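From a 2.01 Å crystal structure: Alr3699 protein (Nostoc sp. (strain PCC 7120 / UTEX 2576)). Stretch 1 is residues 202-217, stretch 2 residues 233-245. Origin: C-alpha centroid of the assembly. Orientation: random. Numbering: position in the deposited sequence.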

# COMPACT_ATOMS: atom_id res chain seq x y z
N GLY A 202 18.39 -44.38 -28.33
CA GLY A 202 18.74 -44.62 -29.70
C GLY A 202 19.82 -43.69 -30.18
O GLY A 202 19.98 -43.51 -31.38
N VAL A 203 20.66 -43.17 -29.28
CA VAL A 203 21.70 -42.25 -29.71
C VAL A 203 23.08 -42.70 -29.39
O VAL A 203 23.96 -41.86 -29.26
CB VAL A 203 21.51 -40.89 -29.04
CG1 VAL A 203 20.22 -40.27 -29.50
CG2 VAL A 203 21.50 -41.05 -27.50
N ALA A 204 23.28 -43.98 -29.22
CA ALA A 204 24.56 -44.48 -28.66
C ALA A 204 25.76 -44.23 -29.56
O ALA A 204 26.84 -43.89 -29.10
CB ALA A 204 24.46 -45.95 -28.28
N ASN A 205 25.54 -44.31 -30.87
CA ASN A 205 26.63 -44.02 -31.79
C ASN A 205 26.64 -42.61 -32.30
O ASN A 205 27.35 -42.32 -33.24
CB ASN A 205 26.59 -45.00 -32.98
CG ASN A 205 26.76 -46.43 -32.52
OD1 ASN A 205 27.79 -46.79 -31.98
ND2 ASN A 205 25.72 -47.24 -32.70
N ASN A 206 25.87 -41.73 -31.69
CA ASN A 206 25.84 -40.33 -32.09
C ASN A 206 26.69 -39.37 -31.20
O ASN A 206 27.02 -39.69 -30.03
CB ASN A 206 24.40 -39.83 -32.04
CG ASN A 206 23.50 -40.55 -33.01
OD1 ASN A 206 22.43 -41.02 -32.63
ND2 ASN A 206 23.89 -40.57 -34.25
N PHE A 207 26.94 -38.17 -31.73
CA PHE A 207 27.39 -37.04 -30.90
C PHE A 207 26.15 -36.25 -30.55
O PHE A 207 25.51 -35.62 -31.41
CB PHE A 207 28.42 -36.16 -31.62
CG PHE A 207 29.09 -35.16 -30.74
CD1 PHE A 207 28.49 -33.93 -30.49
CD2 PHE A 207 30.31 -35.46 -30.10
CE1 PHE A 207 29.07 -33.01 -29.66
CE2 PHE A 207 30.92 -34.52 -29.28
CZ PHE A 207 30.30 -33.28 -29.07
N VAL A 208 25.79 -36.30 -29.27
CA VAL A 208 24.53 -35.80 -28.83
C VAL A 208 24.66 -34.41 -28.17
O VAL A 208 25.31 -34.23 -27.15
CB VAL A 208 23.90 -36.78 -27.83
CG1 VAL A 208 22.61 -36.22 -27.26
CG2 VAL A 208 23.63 -38.13 -28.48
N VAL A 209 23.99 -33.45 -28.76
CA VAL A 209 23.86 -32.13 -28.20
C VAL A 209 22.50 -31.98 -27.56
O VAL A 209 21.46 -32.10 -28.24
CB VAL A 209 23.99 -31.03 -29.26
CG1 VAL A 209 23.95 -29.67 -28.60
CG2 VAL A 209 25.28 -31.18 -30.04
N GLY A 210 22.47 -31.66 -26.27
CA GLY A 210 21.21 -31.57 -25.55
C GLY A 210 20.86 -30.12 -25.30
O GLY A 210 21.73 -29.29 -24.97
N HIS A 211 19.57 -29.81 -25.41
CA HIS A 211 19.07 -28.51 -25.12
C HIS A 211 17.96 -28.71 -24.11
O HIS A 211 17.02 -29.47 -24.38
CB HIS A 211 18.53 -27.92 -26.43
CG HIS A 211 18.24 -26.46 -26.37
ND1 HIS A 211 17.17 -25.93 -25.69
CD2 HIS A 211 18.92 -25.40 -26.88
CE1 HIS A 211 17.19 -24.60 -25.79
NE2 HIS A 211 18.26 -24.27 -26.49
N PHE A 212 18.03 -28.08 -22.97
CA PHE A 212 17.09 -28.41 -21.86
C PHE A 212 16.32 -27.16 -21.44
O PHE A 212 16.86 -26.31 -20.79
CB PHE A 212 17.88 -28.86 -20.65
CG PHE A 212 18.60 -30.13 -20.90
CD1 PHE A 212 19.81 -30.11 -21.51
CD2 PHE A 212 18.03 -31.31 -20.59
CE1 PHE A 212 20.46 -31.25 -21.80
CE2 PHE A 212 18.66 -32.49 -20.90
CZ PHE A 212 19.89 -32.46 -21.47
N SER A 213 15.08 -27.04 -21.82
CA SER A 213 14.42 -25.75 -21.71
C SER A 213 12.96 -25.97 -22.12
O SER A 213 12.64 -27.01 -22.69
CB SER A 213 15.21 -24.68 -22.47
OG SER A 213 14.40 -23.67 -23.00
N ARG A 214 12.08 -24.99 -21.86
CA ARG A 214 10.78 -25.02 -22.45
C ARG A 214 10.96 -24.48 -23.89
O ARG A 214 11.91 -23.76 -24.21
CB ARG A 214 9.78 -24.16 -21.65
CG ARG A 214 10.20 -22.72 -21.52
CD ARG A 214 9.34 -21.95 -20.51
NE ARG A 214 9.94 -20.65 -20.25
CZ ARG A 214 10.92 -20.42 -19.37
NH1 ARG A 214 11.40 -21.40 -18.60
NH2 ARG A 214 11.40 -19.19 -19.26
N LEU A 215 10.10 -24.92 -24.76
CA LEU A 215 10.18 -24.60 -26.17
C LEU A 215 9.63 -23.20 -26.32
O LEU A 215 8.40 -22.99 -26.26
CB LEU A 215 9.36 -25.62 -26.97
CG LEU A 215 9.80 -27.07 -26.79
CD1 LEU A 215 8.82 -27.99 -27.53
CD2 LEU A 215 11.22 -27.29 -27.28
N SER A 216 10.38 -22.19 -26.53
CA SER A 216 10.05 -20.75 -26.52
C SER A 216 11.01 -19.94 -27.44
O SER A 216 12.14 -20.35 -27.68
CB SER A 216 10.03 -20.27 -25.09
OG SER A 216 9.77 -18.91 -25.08
N PRO A 217 10.72 -18.99 -28.17
CA PRO A 217 11.69 -18.35 -29.10
C PRO A 217 12.86 -17.72 -28.37
O PRO A 217 13.98 -17.75 -28.86
CB PRO A 217 10.87 -17.24 -29.80
CG PRO A 217 9.43 -17.55 -29.51
CD PRO A 217 9.33 -18.51 -28.35
N PRO A 233 27.04 -35.60 -39.86
CA PRO A 233 25.78 -36.36 -39.74
C PRO A 233 25.62 -37.19 -38.46
O PRO A 233 24.51 -37.45 -38.07
CB PRO A 233 25.79 -37.24 -40.99
CG PRO A 233 27.22 -37.29 -41.46
CD PRO A 233 27.89 -36.04 -40.99
N GLN A 234 26.71 -37.55 -37.78
CA GLN A 234 26.59 -38.24 -36.52
C GLN A 234 26.13 -37.30 -35.37
O GLN A 234 25.76 -37.81 -34.28
CB GLN A 234 27.88 -38.99 -36.15
CG GLN A 234 29.03 -38.16 -35.58
CD GLN A 234 29.82 -37.50 -36.68
OE1 GLN A 234 29.34 -37.37 -37.80
NE2 GLN A 234 31.05 -37.07 -36.36
N VAL A 235 26.06 -35.98 -35.63
CA VAL A 235 25.56 -35.04 -34.64
C VAL A 235 24.05 -35.03 -34.64
O VAL A 235 23.39 -34.61 -35.63
CB VAL A 235 26.07 -33.59 -34.84
CG1 VAL A 235 25.53 -32.66 -33.74
CG2 VAL A 235 27.59 -33.53 -34.87
N THR A 236 23.49 -35.38 -33.47
CA THR A 236 22.03 -35.26 -33.23
C THR A 236 21.71 -34.41 -32.01
O THR A 236 22.50 -34.31 -31.05
CB THR A 236 21.35 -36.61 -32.96
OG1 THR A 236 21.86 -37.13 -31.76
CG2 THR A 236 21.60 -37.56 -34.01
N ALA A 237 20.54 -33.77 -32.06
CA ALA A 237 20.09 -32.91 -30.99
C ALA A 237 18.93 -33.57 -30.23
O ALA A 237 18.09 -34.22 -30.82
CB ALA A 237 19.72 -31.56 -31.57
N ILE A 238 18.95 -33.51 -28.89
CA ILE A 238 17.80 -33.85 -28.10
C ILE A 238 17.30 -32.59 -27.51
O ILE A 238 18.08 -31.81 -26.91
CB ILE A 238 18.06 -34.96 -27.01
CG1 ILE A 238 19.10 -34.51 -26.01
CG2 ILE A 238 18.53 -36.26 -27.64
CD1 ILE A 238 19.14 -35.40 -24.77
N LEU A 239 16.01 -32.35 -27.70
CA LEU A 239 15.30 -31.20 -27.13
C LEU A 239 14.43 -31.72 -25.99
O LEU A 239 13.51 -32.54 -26.20
CB LEU A 239 14.43 -30.47 -28.15
CG LEU A 239 15.17 -30.12 -29.46
CD1 LEU A 239 14.28 -29.23 -30.30
CD2 LEU A 239 16.43 -29.38 -29.23
N VAL A 240 14.73 -31.21 -24.80
CA VAL A 240 14.08 -31.66 -23.62
C VAL A 240 13.37 -30.48 -23.05
O VAL A 240 13.97 -29.45 -22.75
CB VAL A 240 15.10 -32.24 -22.62
CG1 VAL A 240 14.40 -32.85 -21.45
CG2 VAL A 240 15.95 -33.31 -23.32
N GLY A 241 12.08 -30.64 -22.96
CA GLY A 241 11.18 -29.68 -22.39
C GLY A 241 9.86 -29.74 -23.17
O GLY A 241 9.69 -30.40 -24.23
N ASP A 242 8.91 -29.02 -22.63
CA ASP A 242 7.59 -29.06 -23.16
C ASP A 242 7.26 -27.71 -23.75
O ASP A 242 7.99 -26.75 -23.59
CB ASP A 242 6.56 -29.56 -22.10
CG ASP A 242 6.57 -28.76 -20.84
OD1 ASP A 242 7.56 -28.07 -20.58
OD2 ASP A 242 5.59 -28.82 -20.09
N ALA A 243 6.17 -27.73 -24.48
CA ALA A 243 5.58 -26.59 -25.13
C ALA A 243 4.60 -26.00 -24.14
O ALA A 243 4.10 -26.69 -23.24
CB ALA A 243 4.82 -27.08 -26.36
N LEU A 244 4.27 -24.75 -24.36
CA LEU A 244 3.39 -24.04 -23.48
C LEU A 244 2.30 -23.32 -24.31
O LEU A 244 2.47 -23.08 -25.54
CB LEU A 244 4.21 -23.06 -22.63
CG LEU A 244 5.11 -22.09 -23.42
CD1 LEU A 244 4.53 -20.68 -23.35
CD2 LEU A 244 6.56 -22.08 -22.95
N PHE A 245 1.20 -23.00 -23.61
CA PHE A 245 -0.02 -22.47 -24.20
C PHE A 245 0.29 -21.23 -25.04
O PHE A 245 -0.11 -21.13 -26.22
CB PHE A 245 -1.05 -22.17 -23.10
CG PHE A 245 -2.37 -21.65 -23.63
CD1 PHE A 245 -3.35 -22.54 -24.09
CD2 PHE A 245 -2.64 -20.28 -23.67
CE1 PHE A 245 -4.57 -22.07 -24.59
CE2 PHE A 245 -3.86 -19.81 -24.16
CZ PHE A 245 -4.83 -20.70 -24.62

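Two parallel strands, 207-212 and 235-240, lie side by side. The two stretches together bury about 1000 Å², both sides summed. Backbone hydrogen bonds join them in a ladder. F207 N donates to Q234 O (2.8 Å), and T236 N to F207 O (2.9 Å). V209, H211 and S213 continue the pattern, ending with S213 N to V240 O at 2.8 Å.

L215 covers the most surface. It lies beyond the strands, where L215 N donates to D242 O (3.0 Å). Its CA-to-CB bond points toward the other stretch, and L215 CD1 packs 4.3 Å from A243 CB. G241 comes just before D242. Its phi of 145° favours glycine, and a CB there would clash with S213 O.

I238 comes next. Its branched side chain shares a sheet face with V208, T236, F212 and V240. I238 CG2 lies 4.1 Å from V208 CG1, and I238 CD1 4.5 Å from F212 CZ. Its bridge partner G210 has no side chain; a CB would clash with F212 CE1, so glycine leaves room for the ring. F212 CD2 also meets V240 CB at 3.7 Å.

T236 is third. T236 CG2 sits 3.7 Å from N206 CG, while T236 OG1 is buried without a polar partner. On the other face, V209 CG2 packs 4.0 Å from V235 CG1.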